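Long-range contact in type IV pilus assembly protein PilF (Thermus thermophilus HB8, PDB 5OIU), which probably hydrolyses ATP as a hexameric motor that powers the assembly of type IV pili: residues 272-285 and 320-334. Residues are numbered along the deposited sequence; the frame is centred on the assembly and turned at random.
With ZN (zinc ion), chain S; ATP (adenosine-5'-triphosphate), chain Q.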
# COMPACT_ATOMS: atom_id res chain seq x y z
N VAL C 272 21.63 -10.78 6.21
CA VAL C 272 20.68 -11.29 7.19
C VAL C 272 20.94 -12.78 7.38
O VAL C 272 21.00 -13.53 6.40
CB VAL C 272 19.22 -11.05 6.79
CG1 VAL C 272 18.29 -11.47 7.91
CG2 VAL C 272 19.00 -9.59 6.46
N LEU C 273 21.11 -13.19 8.62
CA LEU C 273 21.24 -14.60 8.96
C LEU C 273 19.99 -15.04 9.70
O LEU C 273 19.65 -14.46 10.74
CB LEU C 273 22.47 -14.85 9.83
CG LEU C 273 22.52 -16.32 10.19
CD1 LEU C 273 22.95 -17.09 8.96
CD2 LEU C 273 23.48 -16.54 11.33
N SER C 274 19.31 -16.05 9.17
CA SER C 274 18.19 -16.70 9.84
C SER C 274 18.60 -18.09 10.28
O SER C 274 19.26 -18.81 9.53
CB SER C 274 16.97 -16.82 8.91
OG SER C 274 15.84 -17.14 9.68
N GLN C 275 18.19 -18.49 11.48
CA GLN C 275 18.60 -19.82 11.88
C GLN C 275 17.55 -20.54 12.72
O GLN C 275 16.59 -19.94 13.22
CB GLN C 275 19.96 -19.78 12.61
CG GLN C 275 20.04 -18.98 13.90
CD GLN C 275 21.44 -19.11 14.52
OE1 GLN C 275 22.42 -18.58 13.99
NE2 GLN C 275 21.53 -19.85 15.61
N ARG C 276 17.73 -21.85 12.83
CA ARG C 276 16.93 -22.75 13.65
C ARG C 276 17.85 -23.72 14.38
O ARG C 276 18.94 -24.05 13.91
CB ARG C 276 15.93 -23.57 12.81
CG ARG C 276 14.98 -22.74 12.01
CD ARG C 276 14.14 -21.88 12.93
NE ARG C 276 12.98 -21.40 12.19
CZ ARG C 276 13.00 -20.34 11.40
NH1 ARG C 276 14.13 -19.62 11.27
NH2 ARG C 276 11.90 -19.98 10.74
N LEU C 277 17.37 -24.24 15.50
CA LEU C 277 18.03 -25.37 16.14
C LEU C 277 17.23 -26.66 15.89
O LEU C 277 16.02 -26.72 16.13
CB LEU C 277 18.20 -25.11 17.64
CG LEU C 277 19.14 -23.95 18.03
CD1 LEU C 277 19.39 -23.93 19.54
CD2 LEU C 277 20.47 -24.02 17.29
N VAL C 278 17.91 -27.68 15.35
CA VAL C 278 17.35 -29.02 15.18
C VAL C 278 18.00 -29.95 16.19
O VAL C 278 19.13 -29.73 16.63
CB VAL C 278 17.51 -29.63 13.77
CG1 VAL C 278 16.93 -28.75 12.69
CG2 VAL C 278 18.95 -29.94 13.50
N ARG C 279 17.29 -31.01 16.52
CA ARG C 279 17.82 -32.00 17.43
C ARG C 279 18.78 -32.92 16.69
O ARG C 279 18.59 -33.24 15.51
CB ARG C 279 16.69 -32.81 18.07
CG ARG C 279 15.99 -32.04 19.16
CD ARG C 279 15.08 -32.94 19.93
NE ARG C 279 14.02 -33.45 19.08
CZ ARG C 279 13.21 -34.46 19.39
NH1 ARG C 279 13.35 -35.11 20.54
NH2 ARG C 279 12.27 -34.83 18.53
N ARG C 280 19.81 -33.35 17.40
CA ARG C 280 20.95 -34.04 16.84
C ARG C 280 20.83 -35.54 17.09
O ARG C 280 20.64 -35.97 18.23
CB ARG C 280 22.22 -33.48 17.47
CG ARG C 280 23.47 -33.98 16.87
CD ARG C 280 24.61 -33.14 17.36
NE ARG C 280 25.81 -33.40 16.58
CZ ARG C 280 26.93 -32.70 16.68
NH1 ARG C 280 27.00 -31.69 17.55
NH2 ARG C 280 27.97 -33.02 15.92
N VAL C 281 20.96 -36.34 16.02
CA VAL C 281 20.79 -37.79 16.16
C VAL C 281 21.86 -38.35 17.08
O VAL C 281 23.06 -38.05 16.94
CB VAL C 281 20.87 -38.46 14.77
CG1 VAL C 281 20.91 -39.97 14.92
CG2 VAL C 281 19.69 -38.03 13.90
N CYS C 282 21.44 -39.19 18.03
CA CYS C 282 22.38 -39.91 18.88
C CYS C 282 23.38 -40.71 18.06
O CYS C 282 23.04 -41.32 17.04
CB CYS C 282 21.64 -40.84 19.84
SG CYS C 282 22.74 -41.97 20.79
N GLU C 283 24.63 -40.72 18.50
CA GLU C 283 25.68 -41.33 17.70
C GLU C 283 25.75 -42.84 17.86
O GLU C 283 26.35 -43.51 17.01
CB GLU C 283 27.04 -40.74 18.07
CG GLU C 283 27.22 -39.33 17.57
CD GLU C 283 27.40 -39.27 16.06
OE1 GLU C 283 27.26 -40.31 15.38
OE2 GLU C 283 27.70 -38.16 15.57
N HIS C 284 25.15 -43.39 18.92
CA HIS C 284 25.34 -44.79 19.28
C HIS C 284 24.20 -45.70 18.86
O HIS C 284 24.38 -46.92 18.82
CB HIS C 284 25.56 -44.91 20.80
CG HIS C 284 26.72 -44.10 21.30
ND1 HIS C 284 26.67 -43.37 22.47
CD2 HIS C 284 27.96 -43.91 20.79
CE1 HIS C 284 27.83 -42.75 22.65
NE2 HIS C 284 28.63 -43.06 21.64
N CYS C 285 23.02 -45.15 18.55
CA CYS C 285 21.96 -45.94 17.93
C CYS C 285 21.61 -45.43 16.54
O CYS C 285 20.52 -45.70 16.04
CB CYS C 285 20.71 -45.95 18.81
SG CYS C 285 20.09 -44.33 19.15
N CYS C 320 20.83 -41.89 25.21
CA CYS C 320 20.08 -40.76 24.67
C CYS C 320 18.64 -40.74 25.19
O CYS C 320 17.74 -40.27 24.50
CB CYS C 320 20.06 -40.79 23.14
SG CYS C 320 19.26 -42.26 22.43
N GLY C 321 18.42 -41.25 26.41
CA GLY C 321 17.05 -41.47 26.86
C GLY C 321 16.42 -42.56 26.01
O GLY C 321 17.06 -43.57 25.68
N GLY C 322 15.17 -42.38 25.63
CA GLY C 322 14.62 -43.16 24.54
C GLY C 322 14.67 -42.43 23.23
O GLY C 322 14.36 -43.03 22.19
N THR C 323 15.14 -41.18 23.24
CA THR C 323 14.77 -40.17 22.27
C THR C 323 15.34 -40.43 20.87
O THR C 323 14.70 -40.07 19.87
CB THR C 323 15.24 -38.81 22.77
OG1 THR C 323 16.66 -38.71 22.57
CG2 THR C 323 14.95 -38.64 24.26
N GLY C 324 16.53 -41.02 20.78
CA GLY C 324 17.26 -41.06 19.52
C GLY C 324 18.05 -39.81 19.23
O GLY C 324 18.68 -39.71 18.17
N TYR C 325 18.04 -38.85 20.14
CA TYR C 325 18.70 -37.58 19.95
C TYR C 325 19.56 -37.26 21.16
O TYR C 325 19.28 -37.69 22.28
CB TYR C 325 17.68 -36.44 19.75
CG TYR C 325 16.72 -36.58 18.58
CD1 TYR C 325 17.13 -36.32 17.28
CD2 TYR C 325 15.39 -36.90 18.79
CE1 TYR C 325 16.25 -36.41 16.22
CE2 TYR C 325 14.50 -37.00 17.74
CZ TYR C 325 14.93 -36.76 16.45
OH TYR C 325 14.02 -36.85 15.41
N LYS C 326 20.61 -36.48 20.93
CA LYS C 326 21.39 -35.91 22.03
C LYS C 326 22.04 -34.65 21.51
O LYS C 326 22.79 -34.71 20.53
CB LYS C 326 22.45 -36.89 22.53
CG LYS C 326 23.51 -36.23 23.40
CD LYS C 326 24.16 -37.23 24.32
CE LYS C 326 23.28 -37.49 25.52
NZ LYS C 326 23.83 -38.58 26.36
N GLY C 327 21.76 -33.52 22.15
CA GLY C 327 22.29 -32.25 21.71
C GLY C 327 21.48 -31.63 20.57
O GLY C 327 20.50 -32.18 20.05
N ARG C 328 21.92 -30.42 20.19
CA ARG C 328 21.26 -29.67 19.13
C ARG C 328 22.32 -29.17 18.16
O ARG C 328 23.52 -29.17 18.46
CB ARG C 328 20.43 -28.51 19.70
CG ARG C 328 19.59 -28.91 20.91
CD ARG C 328 19.07 -27.72 21.71
NE ARG C 328 17.85 -27.20 21.11
CZ ARG C 328 17.25 -26.07 21.46
NH1 ARG C 328 17.74 -25.32 22.44
NH2 ARG C 328 16.14 -25.70 20.83
N TYR C 329 21.86 -28.77 16.98
CA TYR C 329 22.70 -28.35 15.87
C TYR C 329 21.94 -27.30 15.07
O TYR C 329 20.72 -27.35 14.97
CB TYR C 329 23.08 -29.53 14.99
CG TYR C 329 24.36 -29.42 14.19
CD1 TYR C 329 24.39 -28.77 12.97
CD2 TYR C 329 25.53 -30.03 14.64
CE1 TYR C 329 25.54 -28.71 12.22
CE2 TYR C 329 26.69 -29.98 13.90
CZ TYR C 329 26.70 -29.31 12.68
OH TYR C 329 27.85 -29.23 11.92
N ALA C 330 22.66 -26.34 14.52
CA ALA C 330 22.02 -25.20 13.89
C ALA C 330 21.93 -25.43 12.39
O ALA C 330 22.77 -26.11 11.79
CB ALA C 330 22.78 -23.91 14.17
N ILE C 331 20.88 -24.85 11.78
CA ILE C 331 20.71 -24.79 10.34
C ILE C 331 20.51 -23.32 9.94
O ILE C 331 19.94 -22.52 10.70
CB ILE C 331 19.53 -25.67 9.87
CG1 ILE C 331 18.18 -25.06 10.23
CG2 ILE C 331 19.61 -27.06 10.50
CD1 ILE C 331 17.04 -26.02 9.98
N HIS C 332 20.98 -22.97 8.75
CA HIS C 332 21.20 -21.57 8.44
C HIS C 332 20.60 -21.16 7.10
O HIS C 332 20.54 -21.93 6.15
CB HIS C 332 22.67 -21.25 8.43
CG HIS C 332 23.37 -21.57 9.71
ND1 HIS C 332 24.24 -22.63 9.85
CD2 HIS C 332 23.34 -20.94 10.91
CE1 HIS C 332 24.70 -22.65 11.09
NE2 HIS C 332 24.18 -21.63 11.75
N GLU C 333 20.20 -19.89 7.05
CA GLU C 333 19.83 -19.21 5.82
C GLU C 333 20.54 -17.86 5.82
O GLU C 333 20.27 -17.03 6.70
CB GLU C 333 18.32 -19.04 5.76
CG GLU C 333 17.79 -18.71 4.42
CD GLU C 333 16.29 -18.74 4.41
OE1 GLU C 333 15.69 -17.75 4.90
OE2 GLU C 333 15.73 -19.77 3.97
N LEU C 334 21.44 -17.65 4.85
CA LEU C 334 22.32 -16.46 4.84
C LEU C 334 22.07 -15.63 3.58
O LEU C 334 22.54 -15.97 2.49
CB LEU C 334 23.80 -16.84 4.94
CG LEU C 334 24.79 -15.66 4.82
CD1 LEU C 334 24.54 -14.55 5.83
CD2 LEU C 334 26.25 -16.12 4.92
ZN ZN S . 20.87 -43.47 21.29
PG ATP Q . 16.23 -15.63 22.86
O1G ATP Q . 15.08 -15.72 21.86
O2G ATP Q . 17.02 -14.34 22.77
O3G ATP Q . 15.86 -15.97 24.28
PB ATP Q . 18.33 -16.90 21.36
O1B ATP Q . 17.61 -16.93 20.04
O2B ATP Q . 19.38 -15.85 21.66
O3B ATP Q . 17.24 -16.85 22.55
PA ATP Q . 20.25 -18.52 22.63
O1A ATP Q . 21.64 -18.19 22.15
O2A ATP Q . 19.77 -17.92 23.93
O3A ATP Q . 19.08 -18.31 21.54
O5' ATP Q . 20.28 -20.12 22.75
C5' ATP Q . 19.16 -20.87 23.23
C4' ATP Q . 19.70 -22.23 23.66
O4' ATP Q . 20.21 -22.96 22.54
C3' ATP Q . 20.84 -22.04 24.64
O3' ATP Q . 20.62 -23.03 25.66
C2' ATP Q . 22.08 -22.27 23.78
O2' ATP Q . 23.24 -22.72 24.51
C1' ATP Q . 21.59 -23.26 22.72
N9 ATP Q . 22.26 -23.11 21.42
C8 ATP Q . 22.39 -21.95 20.75
N7 ATP Q . 23.05 -22.13 19.58
C5 ATP Q . 23.36 -23.44 19.48
C6 ATP Q . 24.05 -24.29 18.49
N6 ATP Q . 24.56 -23.77 17.34
N1 ATP Q . 24.15 -25.61 18.76
C2 ATP Q . 23.64 -26.13 19.89
N3 ATP Q . 23.00 -25.41 20.84
C4 ATP Q . 22.83 -24.08 20.69
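Ser274 and Glu333, Arg276 and Ile331, and Val278 and Tyr329 trade backbone N-H and C=O in both directions, which makes an antiparallel β-ribbon at one border of the P-loop ATPase sheet and illustrates how a single strand pair can join a nucleotide site to a metal site. Strand 272-281 borders strand 143-148, which leads into the P-loop; Gln275 NE2 donates to Ser153 O in that loop, and Gln275 OE1 accepts from Thr158 OG1 on the helix that follows it. The adenine sits against the same face as Gln275, with Leu277 CD2 3.7 Å from ATP C5 and Ala330 CB 3.6 Å from ATP N6. Leu277 CD1 lies over the centre of one face of the Arg328 guanidinium.

Past Arg279 the register slips by one residue, a β-bulge. Arg280 N donates to Gly327 O from 39° above the carbonyl plane, whereas Arg280 O takes a 2.7 Å bond from Lys326 N. With CG anti to the carbonyl carbon (chi1 -59°), Tyr325 lays its ring across Arg279: Arg279 CB packs over one face of the Tyr325 ring, and Tyr325 CE2 lies 3.1 Å above the Arg279 guanidinium plane. Arg279 NE makes a salt bridge with Glu383 OE2, and Tyr325 OH a hydrogen bond with Thr380 OG1. A serine in place of Tyr325 would probably leave the Arg279 guanidinium freer to swing and Thr380 without this hydroxyl partner.

At the far end Cys282 N bonds Gly324 O, while Thr323 OG1 accepts from Tyr325 N, an ST turn, and donates to Cys320 O, which also accepts from Thr323 N across the type II' turn. Cys317 completes the zinc site, where Cys282 SG and Cys285 SG each bind zinc at 2.4 Å and Cys320 SG at 2.3 Å.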